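Long-range contacts in S-adenosylmethionine dependent methyltransferase (Mesorhizobium loti, PDB 3BKW), which probably transfers a methyl group from S-adenosylmethionine to an acceptor molecule: residues 44-49 against 107-112; 129-134 against 204-209; 149-154 against 170-175. All coordinates share one frame; numbering follows the deposited sequence.

How the interactions relate
From the N terminus, the first strand of the sheet, 46-50, meets strand 108-114 in interaction 1, which closes the loop between these two parallel neighbours. The chain then enters helix 123-133, whose last turn meets residues 204-206, the link from helix 194-203 into strand 207-213, in interaction 2. The two contacts touch: Ala-133 O probably accepts bonds from Ser-107 N and Phe-108 N, and Val-130 packs on Ala-111. Interaction 3 is nested within the long loop closed by interaction 2. It joins residues 151-153 to 170-172, closing the excursion that carries strands 158-159 and 165-169, with nearest atoms about 14 Å from interaction 2. Interactions 2 and 3 both reach the second subunit.

Interaction 1: 44-49 against 107-112; sequences GLRIVD and SFDLAY. With EDO (1,2-ethanediol), chain F.
Ile-47, Val-48 and Asp-49 pair in parallel with Leu-110, Ala-111 and Tyr-112, the strand axes 4.8 Å apart and 20° from aligned. Val-48 turns both N and O to the partner strand, bonding Leu-110 O and Tyr-112 N. Arg-46 O accepts two successive N-H groups, Asp-109 N (2.8 Å) and Leu-110 N (3.2 Å). The chain turns a corner at Asp-109, whose carboxylate Arg-46 grips side-on: NE to OD2 at 3.2 Å and NH2 to OD1 at 3.1 Å. In this grip both oxygens are met from above their plane, whereas Arg-46 N reaches the anti lone pair of OD2. Arginine suits the place because NE and NH2, lying in one plane, can hold both oxygens while NH2 also bonds Ser-135 OG; an ethanediol hydroxyl donates to Asp-109 OD1. On one sheet face the beta-branched Val-48 puts CB over the Phe-108 ring, 3.8 Å from its centroid, and CG1 against the small Ala-111. On the other, Ile-47 and Leu-110 lie side by side, and Asp-49 OD1 meets the edge of the Tyr-112 ring. This is the central strand pair of the Rossmann-like class I methyltransferase sheet, strand order 3-2-1-4-5-7-6.

Interaction 2: 129-134 against 204-209; sequences TVHQAL and SGFAIE
The aromatic contact joins His-131 to Phe-206 as a T-shaped pair: the histidine edge points at the phenylalanine face, with planes at 90° and centroids 5.3 Å apart. His-131 CD2 stands over the centre of the Phe-206 ring. CG of the histidine is anti to the backbone N (chi1 -178°), which carries the start of the ring out toward Ser-204 and Phe-206.

Apolar packing surrounds the same phenyl group at its rim. Leu-134 CD1 approaches Phe-206 CE1 at 3.7 Å, and Val-130 CG1 lies 4.1 Å from Phe-206 CZ. A large flat ring fits here because it can offer its face to His-131 and its edge to both aliphatic chains, while also touching Leu-201 and Ala-241.

Backbone oxygens and a water border the imidazole. Ser-204 O sits over one face of the ring, 3.4 Å from His-131 CG, and a water in the ring plane links NE2 to Gly-205 O. Gly-205 has positive phi in the Schellman motif that ends helix 194-203; a CB there would collide with His-131 NE2.

Helix 123-133, following the fourth strand, thus meets residues 204-206, just after the helix that leads into the sixth, as in the class I methyltransferase fold.

Interaction 3: 149-154 against 170-175; sequences YMAPAR and DRYLVE
The backbones of Ala-151 and Pro-152 pass close to Tyr-172 and Asp-170, with the CA atoms of Ala-151 and Tyr-172 4.9 Å apart. Between the segments the chain forms the two-stranded antiparallel sheet 158-159/165-169, so the contact closes the base of this hairpin; a type I beta turn then runs from Arg-171 to Val-174. Asp-170 is the chief link. Its CG lies between the backbone N and the carbonyl carbon (chi1 69°), which brings CG toward Pro-152 and Ala-153, and OD1 accepts the N-H of Ala-153 on its syn lone pair, at 3.0 Å. Pro-152 CB, 3.6 Å from Asp-170 OD1, and Ala-153 CB, 3.7 Å from OD2, flank the carboxylate; alanine is small enough to let it reach the backbone. An alanine in place of Asp-170 would probably leave Ala-153 N without its carboxylate acceptor and take one hydrogen-bond partner from each of two waters. Ala-151 CB packs against Tyr-172, 3.8 Å from its CA and 4.1 Å from its CD1. The tyrosine hydroxyl bonds Glu-213 and Arg-171 N bonds Asp-232, both of the second subunit, so the turn belongs to the dimer interface. Asp-170 N is buried without a partner. Ala-151 O is held by Arg-178 NE and by a water that donates to it at 2.7 Å and to Asp-170 OD2 at 2.8 Å.

Interaction 1: 44-49 against 107-112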
loop_
_atom_site.group_PDB
_atom_site.type_symbol
_atom_site.label_atom_id
_atom_site.label_comp_id
_atom_site.label_asym_id
_atom_site.label_seq_id
_atom_site.Cartn_x
_atom_site.Cartn_y
_atom_site.Cartn_z
ATOM N N GLY A 44 13.398 -27.142 0.209
ATOM C CA GLY A 44 12.472 -28.138 0.714
ATOM C C GLY A 44 11.002 -27.801 0.566
ATOM O O GLY A 44 10.152 -28.612 0.974
ATOM N N LEU A 45 10.671 -26.659 -0.057
ATOM C CA LEU A 45 9.276 -26.235 -0.153
ATOM C C LEU A 45 8.550 -26.809 -1.352
ATOM O O LEU A 45 9.155 -27.143 -2.368
ATOM C CB LEU A 45 9.143 -24.699 -0.217
ATOM C CG LEU A 45 9.691 -23.850 0.933
ATOM C CD1 LEU A 45 9.176 -22.408 0.752
ATOM C CD2 LEU A 45 9.300 -24.410 2.306
ATOM N N ARG A 46 7.234 -26.896 -1.194
ATOM C CA ARG A 46 6.301 -27.250 -2.249
ATOM C C ARG A 46 5.836 -25.886 -2.758
ATOM O O ARG A 46 5.342 -25.067 -1.971
ATOM C CB ARG A 46 5.140 -28.035 -1.700
ATOM C CG ARG A 46 5.568 -29.352 -1.027
ATOM C CD ARG A 46 4.413 -29.923 -0.255
ATOM N NE ARG A 46 4.067 -29.035 0.856
ATOM C CZ ARG A 46 2.921 -29.062 1.535
ATOM N NH1 ARG A 46 1.970 -29.961 1.291
ATOM N NH2 ARG A 46 2.734 -28.176 2.496
ATOM N N ILE A 47 6.013 -25.645 -4.059
ATOM C CA ILE A 47 5.763 -24.336 -4.659
ATOM C C ILE A 47 4.856 -24.414 -5.871
ATOM O O ILE A 47 4.971 -25.347 -6.675
ATOM C CB ILE A 47 7.111 -23.698 -5.102
ATOM C CG1 ILE A 47 8.116 -23.654 -3.941
ATOM C CG2 ILE A 47 6.890 -22.277 -5.688
ATOM C CD1 ILE A 47 9.509 -23.110 -4.297
ATOM N N VAL A 48 3.949 -23.435 -6.001
ATOM C CA VAL A 48 3.134 -23.295 -7.201
ATOM C C VAL A 48 3.469 -21.939 -7.836
ATOM O O VAL A 48 3.520 -20.931 -7.130
ATOM C CB VAL A 48 1.615 -23.493 -6.961
ATOM C CG1 VAL A 48 1.047 -22.506 -5.931
ATOM C CG2 VAL A 48 0.849 -23.415 -8.289
ATOM N N ASP A 49 3.688 -21.940 -9.158
ATOM C CA ASP A 49 3.992 -20.756 -9.937
ATOM C C ASP A 49 2.793 -20.472 -10.810
ATOM O O ASP A 49 2.504 -21.239 -11.722
ATOM C CB ASP A 49 5.252 -20.997 -10.781
ATOM C CG ASP A 49 5.678 -19.787 -11.574
ATOM O OD1 ASP A 49 4.937 -18.795 -11.616
ATOM O OD2 ASP A 49 6.787 -19.810 -12.127
ATOM N N SER A 107 -1.595 -28.001 0.077
ATOM C CA SER A 107 -0.610 -28.664 -0.800
ATOM C C SER A 107 0.655 -27.896 -1.152
ATOM O O SER A 107 1.569 -28.470 -1.791
ATOM C CB SER A 107 -1.323 -29.088 -2.079
ATOM O OG SER A 107 -2.248 -30.114 -1.769
ATOM N N PHE A 108 0.729 -26.623 -0.756
ATOM C CA PHE A 108 1.890 -25.783 -1.063
ATOM C C PHE A 108 2.333 -24.953 0.114
ATOM O O PHE A 108 1.533 -24.580 0.953
ATOM C CB PHE A 108 1.591 -24.887 -2.275
ATOM C CG PHE A 108 1.256 -25.663 -3.490
ATOM C CD1 PHE A 108 2.268 -26.195 -4.278
ATOM C CD2 PHE A 108 -0.072 -25.934 -3.817
ATOM C CE1 PHE A 108 1.964 -26.958 -5.394
ATOM C CE2 PHE A 108 -0.379 -26.683 -4.936
ATOM C CZ PHE A 108 0.647 -27.203 -5.726
ATOM N N ASP A 109 3.628 -24.690 0.176
ATOM C CA ASP A 109 4.220 -23.829 1.193
ATOM C C ASP A 109 4.386 -22.409 0.661
ATOM O O ASP A 109 4.483 -21.466 1.447
ATOM C CB ASP A 109 5.590 -24.369 1.590
ATOM C CG ASP A 109 5.514 -25.771 2.095
ATOM O OD1 ASP A 109 4.855 -25.963 3.137
ATOM O OD2 ASP A 109 6.085 -26.673 1.444
ATOM N N LEU A 110 4.484 -22.268 -0.671
ATOM C CA LEU A 110 4.678 -20.982 -1.322
ATOM C C LEU A 110 3.926 -20.931 -2.629
ATOM O O LEU A 110 3.998 -21.869 -3.407
ATOM C CB LEU A 110 6.181 -20.775 -1.626
ATOM C CG LEU A 110 6.632 -19.567 -2.469
ATOM C CD1 LEU A 110 6.226 -18.253 -1.797
ATOM C CD2 LEU A 110 8.119 -19.632 -2.768
ATOM N N ALA A 111 3.207 -19.834 -2.848
ATOM C CA ALA A 111 2.603 -19.519 -4.127
ATOM C C ALA A 111 3.338 -18.282 -4.659
ATOM O O ALA A 111 3.535 -17.303 -3.934
ATOM C CB ALA A 111 1.108 -19.273 -4.006
ATOM N N TYR A 112 3.804 -18.368 -5.895
ATOM C CA TYR A 112 4.514 -17.291 -6.582
ATOM C C TYR A 112 3.806 -16.923 -7.864
ATOM O O TYR A 112 3.279 -17.786 -8.536
ATOM C CB TYR A 112 5.920 -17.753 -6.914
ATOM C CG TYR A 112 6.763 -16.800 -7.750
ATOM C CD1 TYR A 112 7.530 -15.796 -7.134
ATOM C CD2 TYR A 112 6.785 -16.877 -9.155
ATOM C CE1 TYR A 112 8.326 -14.919 -7.905
ATOM C CE2 TYR A 112 7.576 -16.004 -9.930
ATOM C CZ TYR A 112 8.344 -15.037 -9.300
ATOM O OH TYR A 112 9.127 -14.202 -10.100
HETATM C C1 EDO F . 4.283 -23.334 5.169
HETATM O O1 EDO F . 4.135 -24.742 5.280
HETATM C C2 EDO F . 5.570 -22.914 5.869
HETATM O O2 EDO F . 6.720 -23.272 5.070
HETATM O O HOH W 1 7.583 -28.904 2.433
#

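Interaction 2: 129-134 against 204-209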
loop_
_atom_site.group_PDB
_atom_site.type_symbol
_atom_site.label_atom_id
_atom_site.label_comp_id
_atom_site.label_asym_id
_atom_site.label_seq_id
_atom_site.Cartn_x
_atom_site.Cartn_y
_atom_site.Cartn_z
ATOM N N THR A 129 -8.585 -19.044 -3.347
ATOM C CA THR A 129 -8.100 -20.327 -3.860
ATOM C C THR A 129 -6.663 -20.577 -3.426
ATOM O O THR A 129 -6.330 -21.676 -2.951
ATOM C CB THR A 129 -8.268 -20.383 -5.386
ATOM O OG1 THR A 129 -9.672 -20.363 -5.672
ATOM C CG2 THR A 129 -7.674 -21.645 -5.990
ATOM N N VAL A 130 -5.821 -19.555 -3.560
ATOM C CA VAL A 130 -4.428 -19.653 -3.115
ATOM C C VAL A 130 -4.372 -19.858 -1.598
ATOM O O VAL A 130 -3.613 -20.706 -1.122
ATOM C CB VAL A 130 -3.587 -18.453 -3.609
ATOM C CG1 VAL A 130 -2.167 -18.459 -2.975
ATOM C CG2 VAL A 130 -3.482 -18.463 -5.138
ATOM N N HIS A 131 -5.197 -19.127 -0.847
ATOM C CA HIS A 131 -5.208 -19.266 0.614
ATOM C C HIS A 131 -5.468 -20.719 1.041
ATOM O O HIS A 131 -4.711 -21.262 1.845
ATOM C CB HIS A 131 -6.214 -18.302 1.257
ATOM C CG HIS A 131 -6.232 -18.352 2.750
ATOM N ND1 HIS A 131 -7.013 -19.242 3.455
ATOM C CD2 HIS A 131 -5.589 -17.603 3.673
ATOM C CE1 HIS A 131 -6.841 -19.044 4.750
ATOM N NE2 HIS A 131 -5.980 -18.058 4.909
ATOM N N GLN A 132 -6.492 -21.360 0.480
ATOM C CA GLN A 132 -6.803 -22.764 0.856
ATOM C C GLN A 132 -5.746 -23.787 0.391
ATOM O O GLN A 132 -5.591 -24.837 1.020
ATOM C CB GLN A 132 -8.224 -23.178 0.445
ATOM C CG GLN A 132 -8.541 -23.240 -1.036
ATOM C CD GLN A 132 -8.094 -24.517 -1.725
ATOM O OE1 GLN A 132 -8.398 -25.626 -1.265
ATOM N NE2 GLN A 132 -7.413 -24.372 -2.855
ATOM N N ALA A 133 -5.042 -23.468 -0.701
ATOM C CA ALA A 133 -3.973 -24.311 -1.235
ATOM C C ALA A 133 -2.711 -24.262 -0.383
ATOM O O ALA A 133 -1.921 -25.209 -0.415
ATOM C CB ALA A 133 -3.632 -23.896 -2.685
ATOM N N LEU A 134 -2.519 -23.169 0.358
ATOM C CA LEU A 134 -1.330 -22.995 1.199
ATOM C C LEU A 134 -1.504 -23.654 2.557
ATOM O O LEU A 134 -2.589 -23.592 3.164
ATOM C CB LEU A 134 -1.007 -21.508 1.392
ATOM C CG LEU A 134 -0.432 -20.764 0.185
ATOM C CD1 LEU A 134 -0.445 -19.245 0.387
ATOM C CD2 LEU A 134 0.968 -21.264 -0.115
ATOM N N SER A 204 -9.518 -12.239 2.356
ATOM C CA SER A 204 -9.285 -13.625 1.932
ATOM C C SER A 204 -8.550 -14.498 2.972
ATOM O O SER A 204 -8.418 -15.704 2.759
ATOM C CB SER A 204 -8.557 -13.647 0.575
ATOM O OG SER A 204 -9.362 -13.050 -0.437
ATOM N N GLY A 205 -8.067 -13.911 4.066
ATOM C CA GLY A 205 -7.398 -14.634 5.157
ATOM C C GLY A 205 -5.901 -14.447 5.317
ATOM O O GLY A 205 -5.310 -15.043 6.226
ATOM N N PHE A 206 -5.299 -13.590 4.493
ATOM C CA PHE A 206 -3.856 -13.350 4.520
ATOM C C PHE A 206 -3.496 -12.209 5.455
ATOM O O PHE A 206 -4.284 -11.282 5.659
ATOM C CB PHE A 206 -3.314 -12.984 3.119
ATOM C CG PHE A 206 -3.298 -14.122 2.139
ATOM C CD1 PHE A 206 -2.240 -15.031 2.136
ATOM C CD2 PHE A 206 -4.308 -14.266 1.190
ATOM C CE1 PHE A 206 -2.189 -16.082 1.217
ATOM C CE2 PHE A 206 -4.256 -15.307 0.234
ATOM C CZ PHE A 206 -3.194 -16.224 0.261
ATOM N N ALA A 207 -2.291 -12.296 6.006
ATOM C CA ALA A 207 -1.685 -11.205 6.742
ATOM C C ALA A 207 -0.719 -10.578 5.747
ATOM O O ALA A 207 0.018 -11.301 5.086
ATOM C CB ALA A 207 -0.945 -11.717 7.918
ATOM N N ILE A 208 -0.713 -9.251 5.618
ATOM C CA ILE A 208 0.263 -8.567 4.738
ATOM C C ILE A 208 1.628 -8.628 5.435
ATOM O O ILE A 208 1.763 -8.257 6.613
ATOM C CB ILE A 208 -0.090 -7.075 4.473
ATOM C CG1 ILE A 208 -1.537 -6.924 3.975
ATOM C CG2 ILE A 208 0.935 -6.412 3.528
ATOM C CD1 ILE A 208 -1.896 -7.820 2.760
ATOM N N GLU A 209 2.633 -9.111 4.716
ATOM C CA GLU A 209 3.997 -9.237 5.226
ATOM C C GLU A 209 4.940 -8.148 4.704
ATOM O O GLU A 209 5.771 -7.638 5.453
ATOM C CB GLU A 209 4.540 -10.633 4.905
ATOM C CG GLU A 209 5.950 -10.896 5.423
ATOM C CD GLU A 209 6.343 -12.357 5.361
ATOM O OE1 GLU A 209 5.655 -13.174 6.003
ATOM O OE2 GLU A 209 7.367 -12.681 4.711
HETATM O O HOH W 2 -4.826 -17.618 7.542
#

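Interaction 3: 149-154 against 170-175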
loop_
_atom_site.group_PDB
_atom_site.type_symbol
_atom_site.label_atom_id
_atom_site.label_comp_id
_atom_site.label_asym_id
_atom_site.label_seq_id
_atom_site.Cartn_x
_atom_site.Cartn_y
_atom_site.Cartn_z
ATOM N N TYR A 149 0.893 3.041 -12.812
ATOM C CA TYR A 149 1.183 2.673 -14.177
ATOM C C TYR A 149 -0.084 2.303 -14.964
ATOM O O TYR A 149 -0.205 2.671 -16.146
ATOM C CB TYR A 149 2.207 1.526 -14.183
ATOM C CG TYR A 149 2.665 1.113 -15.554
ATOM C CD1 TYR A 149 3.675 1.809 -16.222
ATOM C CD2 TYR A 149 2.098 0.007 -16.186
ATOM C CE1 TYR A 149 4.096 1.418 -17.509
ATOM C CE2 TYR A 149 2.496 -0.382 -17.468
ATOM C CZ TYR A 149 3.512 0.315 -18.116
ATOM O OH TYR A 149 3.902 -0.064 -19.386
HETATM N N MSE A 150 -1.011 1.584 -14.341
HETATM C CA MSE A 150 -2.248 1.139 -15.013
HETATM C C MSE A 150 -3.356 2.179 -15.144
HETATM O O MSE A 150 -4.180 2.086 -16.047
HETATM C CB MSE A 150 -2.857 -0.055 -14.272
HETATM C CG MSE A 150 -1.997 -1.290 -14.261
HETATM SE SE MSE A 150 -2.998 -2.800 -13.543
HETATM C CE MSE A 150 -3.254 -2.149 -11.673
ATOM N N ALA A 151 -3.414 3.127 -14.212
ATOM C CA ALA A 151 -4.505 4.116 -14.163
ATOM C C ALA A 151 -4.810 4.941 -15.415
ATOM O O ALA A 151 -5.966 5.026 -15.813
ATOM C CB ALA A 151 -4.285 5.090 -12.992
ATOM N N PRO A 152 -3.785 5.562 -16.025
ATOM C CA PRO A 152 -4.096 6.559 -17.060
ATOM C C PRO A 152 -4.803 6.078 -18.332
ATOM O O PRO A 152 -4.535 4.977 -18.816
ATOM C CB PRO A 152 -2.725 7.172 -17.388
ATOM C CG PRO A 152 -1.827 6.761 -16.286
ATOM C CD PRO A 152 -2.331 5.441 -15.815
ATOM N N ALA A 153 -5.706 6.909 -18.847
ATOM C CA ALA A 153 -6.396 6.612 -20.106
ATOM C C ALA A 153 -5.407 6.634 -21.279
ATOM O O ALA A 153 -5.564 5.868 -22.236
ATOM C CB ALA A 153 -7.498 7.607 -20.326
ATOM N N ARG A 154 -4.407 7.512 -21.205
ATOM C CA ARG A 154 -3.360 7.656 -22.213
ATOM C C ARG A 154 -2.021 7.588 -21.478
ATOM O O ARG A 154 -1.384 8.619 -21.264
ATOM C CB ARG A 154 -3.523 8.998 -22.934
ATOM C CG ARG A 154 -4.794 9.125 -23.746
ATOM C CD ARG A 154 -4.899 10.489 -24.450
ATOM N NE ARG A 154 -3.790 10.758 -25.367
ATOM N N ASP A 170 -4.589 9.925 -14.360
ATOM C CA ASP A 170 -6.028 10.215 -14.311
ATOM C C ASP A 170 -6.756 8.928 -13.911
ATOM O O ASP A 170 -6.205 7.813 -14.035
ATOM C CB ASP A 170 -6.588 10.766 -15.629
ATOM C CG ASP A 170 -6.610 9.720 -16.726
ATOM O OD1 ASP A 170 -5.554 9.462 -17.301
ATOM O OD2 ASP A 170 -7.691 9.159 -17.002
ATOM N N ARG A 171 -7.975 9.104 -13.396
ATOM C CA ARG A 171 -8.871 8.016 -12.986
ATOM C C ARG A 171 -8.235 6.940 -12.084
ATOM O O ARG A 171 -8.609 5.775 -12.130
ATOM C CB ARG A 171 -9.514 7.406 -14.246
ATOM C CG ARG A 171 -10.351 8.434 -15.035
ATOM C CD ARG A 171 -10.990 7.901 -16.311
ATOM N NE ARG A 171 -12.045 6.899 -16.091
ATOM C CZ ARG A 171 -12.009 5.589 -16.396
ATOM N NH1 ARG A 171 -10.963 5.001 -16.990
ATOM N NH2 ARG A 171 -13.081 4.841 -16.119
ATOM N N TYR A 172 -7.280 7.335 -11.244
ATOM C CA TYR A 172 -6.643 6.379 -10.332
ATOM C C TYR A 172 -7.638 5.675 -9.423
ATOM O O TYR A 172 -7.469 4.482 -9.126
ATOM C CB TYR A 172 -5.576 7.067 -9.495
ATOM C CG TYR A 172 -4.778 6.154 -8.577
ATOM C CD1 TYR A 172 -3.601 5.536 -9.018
ATOM C CD2 TYR A 172 -5.183 5.946 -7.258
ATOM C CE1 TYR A 172 -2.848 4.730 -8.157
ATOM C CE2 TYR A 172 -4.443 5.148 -6.385
ATOM C CZ TYR A 172 -3.271 4.538 -6.838
ATOM O OH TYR A 172 -2.538 3.741 -5.987
ATOM N N LEU A 173 -8.686 6.389 -9.000
ATOM C CA LEU A 173 -9.696 5.804 -8.109
ATOM C C LEU A 173 -10.876 5.159 -8.830
ATOM O O LEU A 173 -11.806 4.653 -8.162
ATOM C CB LEU A 173 -10.173 6.830 -7.077
ATOM C CG LEU A 173 -9.187 7.357 -6.023
ATOM C CD1 LEU A 173 -8.526 6.198 -5.258
ATOM C CD2 LEU A 173 -8.132 8.305 -6.568
ATOM N N VAL A 174 -10.847 5.149 -10.171
ATOM C CA VAL A 174 -11.909 4.532 -10.965
ATOM C C VAL A 174 -11.373 3.167 -11.360
ATOM O O VAL A 174 -10.565 3.052 -12.274
ATOM C CB VAL A 174 -12.284 5.357 -12.205
ATOM C CG1 VAL A 174 -13.454 4.699 -12.931
ATOM C CG2 VAL A 174 -12.617 6.767 -11.802
ATOM N N GLU A 175 -11.828 2.127 -10.671
ATOM C CA GLU A 175 -11.333 0.774 -10.893
ATOM C C GLU A 175 -12.089 0.100 -11.999
ATOM O O GLU A 175 -13.245 0.447 -12.274
ATOM C CB GLU A 175 -11.385 -0.021 -9.599
ATOM C CG GLU A 175 -10.424 0.523 -8.552
ATOM C CD GLU A 175 -10.461 -0.227 -7.242
ATOM O OE1 GLU A 175 -11.545 -0.728 -6.837
ATOM O OE2 GLU A 175 -9.402 -0.308 -6.606
HETATM O O HOH W 3 -7.914 6.361 -17.150
HETATM O O HOH W 4 -4.393 9.824 -19.497
#